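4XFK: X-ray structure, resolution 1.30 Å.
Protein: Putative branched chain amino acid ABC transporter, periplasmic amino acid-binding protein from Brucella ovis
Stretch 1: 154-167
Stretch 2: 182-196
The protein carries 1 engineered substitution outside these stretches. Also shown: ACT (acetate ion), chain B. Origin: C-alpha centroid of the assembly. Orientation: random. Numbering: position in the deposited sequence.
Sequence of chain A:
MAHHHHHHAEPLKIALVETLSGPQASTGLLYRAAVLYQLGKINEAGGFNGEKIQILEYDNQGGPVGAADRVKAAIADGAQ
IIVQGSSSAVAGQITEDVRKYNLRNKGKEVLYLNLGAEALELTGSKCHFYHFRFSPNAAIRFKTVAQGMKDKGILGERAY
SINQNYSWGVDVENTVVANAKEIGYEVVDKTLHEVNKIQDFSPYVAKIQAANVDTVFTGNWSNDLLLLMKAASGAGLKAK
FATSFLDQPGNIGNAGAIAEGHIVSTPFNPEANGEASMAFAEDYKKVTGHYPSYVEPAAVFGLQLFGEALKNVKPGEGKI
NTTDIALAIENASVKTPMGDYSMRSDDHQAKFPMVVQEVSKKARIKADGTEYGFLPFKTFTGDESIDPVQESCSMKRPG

Stretch 1 (154-167) ILGERAYSINQNYS
Stretch 2, residues 182-196: EIGYEVVDKTLHEVN

Strands 158-164 and 186-193 run parallel as sheet neighbors, their axes 4.7 Å apart at closest approach and their N-to-C directions 48° apart. R158 pairs with E186 and A159 with V187; V188 then falls at phi/psi -65/-40 and is skipped, so that S161 pairs with K190, I162 with T191, N163 with L192 and Q164 with H193, at CA-CA spacings of 4.5 to 5.1 Å. These paired residues are extended, phi about -80 to -150 and psi about 90 to 170. The backbone hydrogen bonds continue on both sides of V188: E186 N to E157 O (2.8 Å), A159 N to E186 O (2.8 Å), V188 N to A159 O (2.9 Å), S161 N to D189 O (3.2 Å), T191 N to S161 O (2.9 Å), N163 N to T191 O (3.0 Å), H193 N to N163 O (3.0 Å) and N165 N to H193 O (2.8 Å).

Before its strand, stretch 2 includes G184, at phi/psi 111/54, where a CB would be jammed against the preceding carbonyl O, so these angles call for glycine. L155 (chi1 t, chi2 p) points toward stretch 2, and its CD2 makes apolar contacts 3.7 Å from I183 CG2 and 4.0 Å from Y185 CD2, at the ring edge. Y185 (chi1 p) also sets CD1 4.0 Å from A159 CB, on the face shared by A159, V187, S161, K190, N163 and L192.

On the face of R158, E186, Y160, I162 and T191, K190 CA lies over one face of the Y160 ring (chi1 t), 4.2 Å from CE1, and Y160 OH hydrogen-bonds T191 OG1 (T191 chi1 m) at 2.7 Å; either hydroxyl could donate. H193 (chi1 p) points away at CB, yet its ring returns: I162 CG1 meets H193 CD2 at 3.6 Å, at the ring edge, while H193 ND1 donates to E194 O at 2.8 Å. Beyond the strands, V195 CG2 packs 3.8 Å from Y166 CD1.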

# COMPACT_ATOMS: atom_id res chain seq x y z
N ILE A 154 -9.55 -21.56 8.29
CA ILE A 154 -8.41 -21.40 9.19
C ILE A 154 -8.51 -20.18 10.10
O ILE A 154 -7.52 -19.74 10.68
CB ILE A 154 -7.07 -21.36 8.42
CG1 ILE A 154 -7.02 -20.16 7.47
CG2 ILE A 154 -6.85 -22.67 7.68
CD1 ILE A 154 -5.63 -19.92 6.87
N LEU A 155 -9.72 -19.63 10.22
CA LEU A 155 -9.99 -18.54 11.15
C LEU A 155 -10.68 -19.07 12.42
O LEU A 155 -11.85 -19.45 12.39
CB LEU A 155 -10.88 -17.50 10.48
CG LEU A 155 -11.19 -16.24 11.29
CD1 LEU A 155 -9.94 -15.36 11.44
CD2 LEU A 155 -12.32 -15.45 10.65
N GLY A 156 -9.95 -19.10 13.53
CA GLY A 156 -10.52 -19.52 14.79
C GLY A 156 -11.44 -18.47 15.40
O GLY A 156 -11.55 -17.36 14.87
N GLU A 157 -12.08 -18.80 16.51
CA GLU A 157 -13.08 -17.91 17.10
C GLU A 157 -12.49 -16.79 17.94
O GLU A 157 -13.20 -15.85 18.28
CB GLU A 157 -14.06 -18.69 17.97
CG GLU A 157 -14.81 -19.80 17.25
CD GLU A 157 -14.10 -21.13 17.34
OE1 GLU A 157 -12.88 -21.14 17.61
OE2 GLU A 157 -14.76 -22.18 17.16
N ARG A 158 -11.22 -16.91 18.31
CA ARG A 158 -10.61 -15.95 19.22
C ARG A 158 -9.47 -15.20 18.56
O ARG A 158 -8.59 -15.80 17.94
CB ARG A 158 -10.12 -16.64 20.49
CG ARG A 158 -11.25 -17.17 21.37
CD ARG A 158 -10.73 -17.98 22.55
NE ARG A 158 -9.99 -17.19 23.53
CZ ARG A 158 -10.56 -16.52 24.53
NH1 ARG A 158 -11.87 -16.51 24.67
NH2 ARG A 158 -9.80 -15.84 25.38
N ALA A 159 -9.48 -13.88 18.69
CA ALA A 159 -8.48 -13.05 18.03
C ALA A 159 -7.92 -11.97 18.94
O ALA A 159 -8.58 -11.53 19.88
CB ALA A 159 -9.06 -12.43 16.77
N TYR A 160 -6.70 -11.56 18.64
CA TYR A 160 -6.06 -10.42 19.28
C TYR A 160 -5.82 -9.37 18.20
O TYR A 160 -5.63 -9.72 17.03
CB TYR A 160 -4.72 -10.86 19.90
CG TYR A 160 -4.14 -9.90 20.92
CD1 TYR A 160 -3.45 -8.76 20.52
CD2 TYR A 160 -4.27 -10.15 22.27
CE1 TYR A 160 -2.92 -7.89 21.46
CE2 TYR A 160 -3.74 -9.29 23.21
CZ TYR A 160 -3.07 -8.16 22.80
OH TYR A 160 -2.55 -7.32 23.76
N SER A 161 -5.83 -8.09 18.57
CA SER A 161 -5.48 -7.00 17.66
C SER A 161 -4.30 -6.23 18.24
O SER A 161 -4.39 -5.74 19.36
CB SER A 161 -6.68 -6.07 17.47
OG SER A 161 -6.33 -4.91 16.73
N ILE A 162 -3.21 -6.12 17.49
CA ILE A 162 -2.07 -5.33 17.94
C ILE A 162 -1.62 -4.39 16.82
O ILE A 162 -1.33 -4.84 15.72
CB ILE A 162 -0.90 -6.21 18.48
CG1 ILE A 162 0.25 -5.34 18.98
CG2 ILE A 162 -0.44 -7.23 17.43
CD1 ILE A 162 1.28 -6.08 19.81
N ASN A 163 -1.60 -3.09 17.09
CA ASN A 163 -1.30 -2.10 16.07
C ASN A 163 -0.56 -0.90 16.61
O ASN A 163 -0.48 -0.69 17.82
CB ASN A 163 -2.57 -1.63 15.35
CG ASN A 163 -3.27 -2.76 14.62
OD1 ASN A 163 -2.86 -3.15 13.53
ND2 ASN A 163 -4.32 -3.30 15.23
N GLN A 164 0.00 -0.12 15.68
CA GLN A 164 0.74 1.10 15.96
C GLN A 164 -0.21 2.25 16.26
O GLN A 164 -1.23 2.42 15.59
CB GLN A 164 1.60 1.45 14.75
CG GLN A 164 2.66 0.39 14.41
CD GLN A 164 3.12 0.47 12.98
OE1 GLN A 164 4.33 0.52 12.70
NE2 GLN A 164 2.18 0.44 12.06
N ASN A 165 0.14 3.06 17.25
CA ASN A 165 -0.74 4.16 17.65
C ASN A 165 -0.55 5.40 16.78
O ASN A 165 0.05 6.40 17.21
CB ASN A 165 -0.57 4.48 19.14
CG ASN A 165 -1.82 5.09 19.74
OD1 ASN A 165 -2.62 5.70 19.03
ND2 ASN A 165 -2.00 4.91 21.05
N TYR A 166 -1.04 5.31 15.55
CA TYR A 166 -1.22 6.46 14.66
C TYR A 166 -2.39 6.14 13.75
O TYR A 166 -3.00 5.07 13.89
CB TYR A 166 0.06 6.82 13.87
CG TYR A 166 0.48 5.91 12.73
CD1 TYR A 166 0.94 4.62 12.97
CD2 TYR A 166 0.48 6.38 11.42
CE1 TYR A 166 1.37 3.81 11.93
CE2 TYR A 166 0.90 5.57 10.37
CZ TYR A 166 1.35 4.29 10.63
OH TYR A 166 1.78 3.48 9.60
N SER A 167 -2.73 7.04 12.83
CA SER A 167 -3.96 6.91 12.05
C SER A 167 -4.14 5.52 11.45
O SER A 167 -5.21 4.92 11.58
CB SER A 167 -4.05 7.98 10.95
OG SER A 167 -2.97 7.85 10.05
N GLU A 182 -19.76 -10.08 12.08
CA GLU A 182 -20.13 -10.70 10.81
C GLU A 182 -19.18 -11.82 10.39
O GLU A 182 -19.61 -12.91 10.00
CB GLU A 182 -20.21 -9.65 9.71
CG GLU A 182 -20.41 -10.24 8.32
CD GLU A 182 -20.52 -9.18 7.24
OE1 GLU A 182 -20.59 -7.99 7.60
OE2 GLU A 182 -20.53 -9.55 6.05
N ILE A 183 -17.88 -11.56 10.45
CA ILE A 183 -16.93 -12.56 9.99
C ILE A 183 -16.81 -13.71 10.99
O ILE A 183 -16.76 -14.88 10.60
CB ILE A 183 -15.58 -11.94 9.62
CG1 ILE A 183 -15.81 -10.85 8.57
CG2 ILE A 183 -14.64 -13.00 9.09
CD1 ILE A 183 -14.54 -10.26 7.97
N GLY A 184 -16.81 -13.40 12.28
CA GLY A 184 -16.91 -14.45 13.27
C GLY A 184 -15.69 -14.73 14.12
O GLY A 184 -15.22 -15.87 14.22
N TYR A 185 -15.19 -13.69 14.77
CA TYR A 185 -14.18 -13.87 15.79
C TYR A 185 -14.51 -12.91 16.91
O TYR A 185 -15.22 -11.92 16.71
CB TYR A 185 -12.78 -13.62 15.23
CG TYR A 185 -12.66 -12.33 14.44
CD1 TYR A 185 -12.40 -11.13 15.09
CD2 TYR A 185 -12.81 -12.31 13.06
CE1 TYR A 185 -12.30 -9.94 14.39
CE2 TYR A 185 -12.71 -11.13 12.35
CZ TYR A 185 -12.46 -9.95 13.02
OH TYR A 185 -12.36 -8.77 12.32
N GLU A 186 -14.04 -13.23 18.11
CA GLU A 186 -14.12 -12.30 19.21
C GLU A 186 -12.76 -11.65 19.38
O GLU A 186 -11.74 -12.35 19.44
CB GLU A 186 -14.51 -13.03 20.50
CG GLU A 186 -14.61 -12.12 21.71
CD GLU A 186 -14.85 -12.87 23.00
OE1 GLU A 186 -15.39 -14.00 22.97
OE2 GLU A 186 -14.50 -12.31 24.06
N VAL A 187 -12.74 -10.33 19.44
CA VAL A 187 -11.51 -9.62 19.75
C VAL A 187 -11.34 -9.67 21.27
O VAL A 187 -11.87 -8.83 22.00
CB VAL A 187 -11.51 -8.18 19.20
CG1 VAL A 187 -10.18 -7.51 19.47
CG2 VAL A 187 -11.78 -8.19 17.70
N VAL A 188 -10.61 -10.68 21.73
CA VAL A 188 -10.46 -10.97 23.15
C VAL A 188 -9.72 -9.84 23.86
O VAL A 188 -10.06 -9.46 24.99
CB VAL A 188 -9.69 -12.29 23.37
CG1 VAL A 188 -9.33 -12.48 24.84
CG2 VAL A 188 -10.50 -13.46 22.85
N ASP A 189 -8.70 -9.31 23.20
CA ASP A 189 -7.92 -8.23 23.77
C ASP A 189 -7.29 -7.47 22.62
O ASP A 189 -7.23 -7.97 21.50
CB ASP A 189 -6.86 -8.80 24.73
CG ASP A 189 -6.35 -7.78 25.72
OD1 ASP A 189 -6.86 -6.64 25.73
OD2 ASP A 189 -5.43 -8.12 26.51
N LYS A 190 -6.86 -6.25 22.89
CA LYS A 190 -6.26 -5.42 21.86
C LYS A 190 -5.27 -4.43 22.45
O LYS A 190 -5.36 -4.07 23.63
CB LYS A 190 -7.33 -4.70 21.04
CG LYS A 190 -8.21 -3.76 21.84
CD LYS A 190 -9.48 -3.41 21.08
CE LYS A 190 -10.49 -2.74 21.99
NZ LYS A 190 -11.78 -2.48 21.29
N THR A 191 -4.34 -3.99 21.62
CA THR A 191 -3.26 -3.11 22.03
C THR A 191 -2.92 -2.13 20.92
O THR A 191 -2.83 -2.51 19.76
CB THR A 191 -1.97 -3.92 22.28
OG1 THR A 191 -2.13 -4.72 23.45
CG2 THR A 191 -0.75 -3.00 22.44
N LEU A 192 -2.73 -0.86 21.29
CA LEU A 192 -2.05 0.10 20.44
C LEU A 192 -0.76 0.49 21.14
O LEU A 192 -0.77 0.84 22.32
CB LEU A 192 -2.91 1.35 20.25
CG LEU A 192 -4.20 1.24 19.45
CD1 LEU A 192 -4.91 2.58 19.48
CD2 LEU A 192 -3.92 0.81 18.02
N HIS A 193 0.34 0.47 20.41
CA HIS A 193 1.64 0.75 21.00
C HIS A 193 2.37 1.87 20.27
O HIS A 193 1.98 2.27 19.17
CB HIS A 193 2.50 -0.52 21.06
CG HIS A 193 2.73 -1.16 19.72
ND1 HIS A 193 3.57 -0.62 18.77
CD2 HIS A 193 2.22 -2.29 19.18
CE1 HIS A 193 3.57 -1.40 17.70
NE2 HIS A 193 2.76 -2.42 17.92
N GLU A 194 3.41 2.39 20.91
CA GLU A 194 4.23 3.43 20.32
C GLU A 194 4.76 2.99 18.97
O GLU A 194 5.00 1.80 18.73
CB GLU A 194 5.39 3.78 21.26
N VAL A 195 4.95 3.96 18.08
CA VAL A 195 5.32 3.67 16.70
C VAL A 195 6.83 3.67 16.51
O VAL A 195 7.51 4.66 16.80
CB VAL A 195 4.69 4.70 15.74
CG1 VAL A 195 4.92 4.29 14.30
CG2 VAL A 195 3.20 4.85 16.03
N ASN A 196 7.35 2.55 16.01
CA ASN A 196 8.75 2.44 15.61
C ASN A 196 9.74 2.82 16.72
O ASN A 196 10.73 3.51 16.48
CB ASN A 196 9.01 3.27 14.35
CG ASN A 196 10.31 2.89 13.67
OD1 ASN A 196 10.69 1.72 13.64
ND2 ASN A 196 11.01 3.88 13.15
C ACT B . 0.61 3.46 6.42
O ACT B . 0.98 4.31 7.26
OXT ACT B . -0.16 3.85 5.52
CH3 ACT B . 1.09 2.04 6.50
O HOH W 1 -13.97 -17.87 13.30
O HOH W 2 -5.11 -2.85 18.11
O HOH W 3 -0.03 3.43 22.59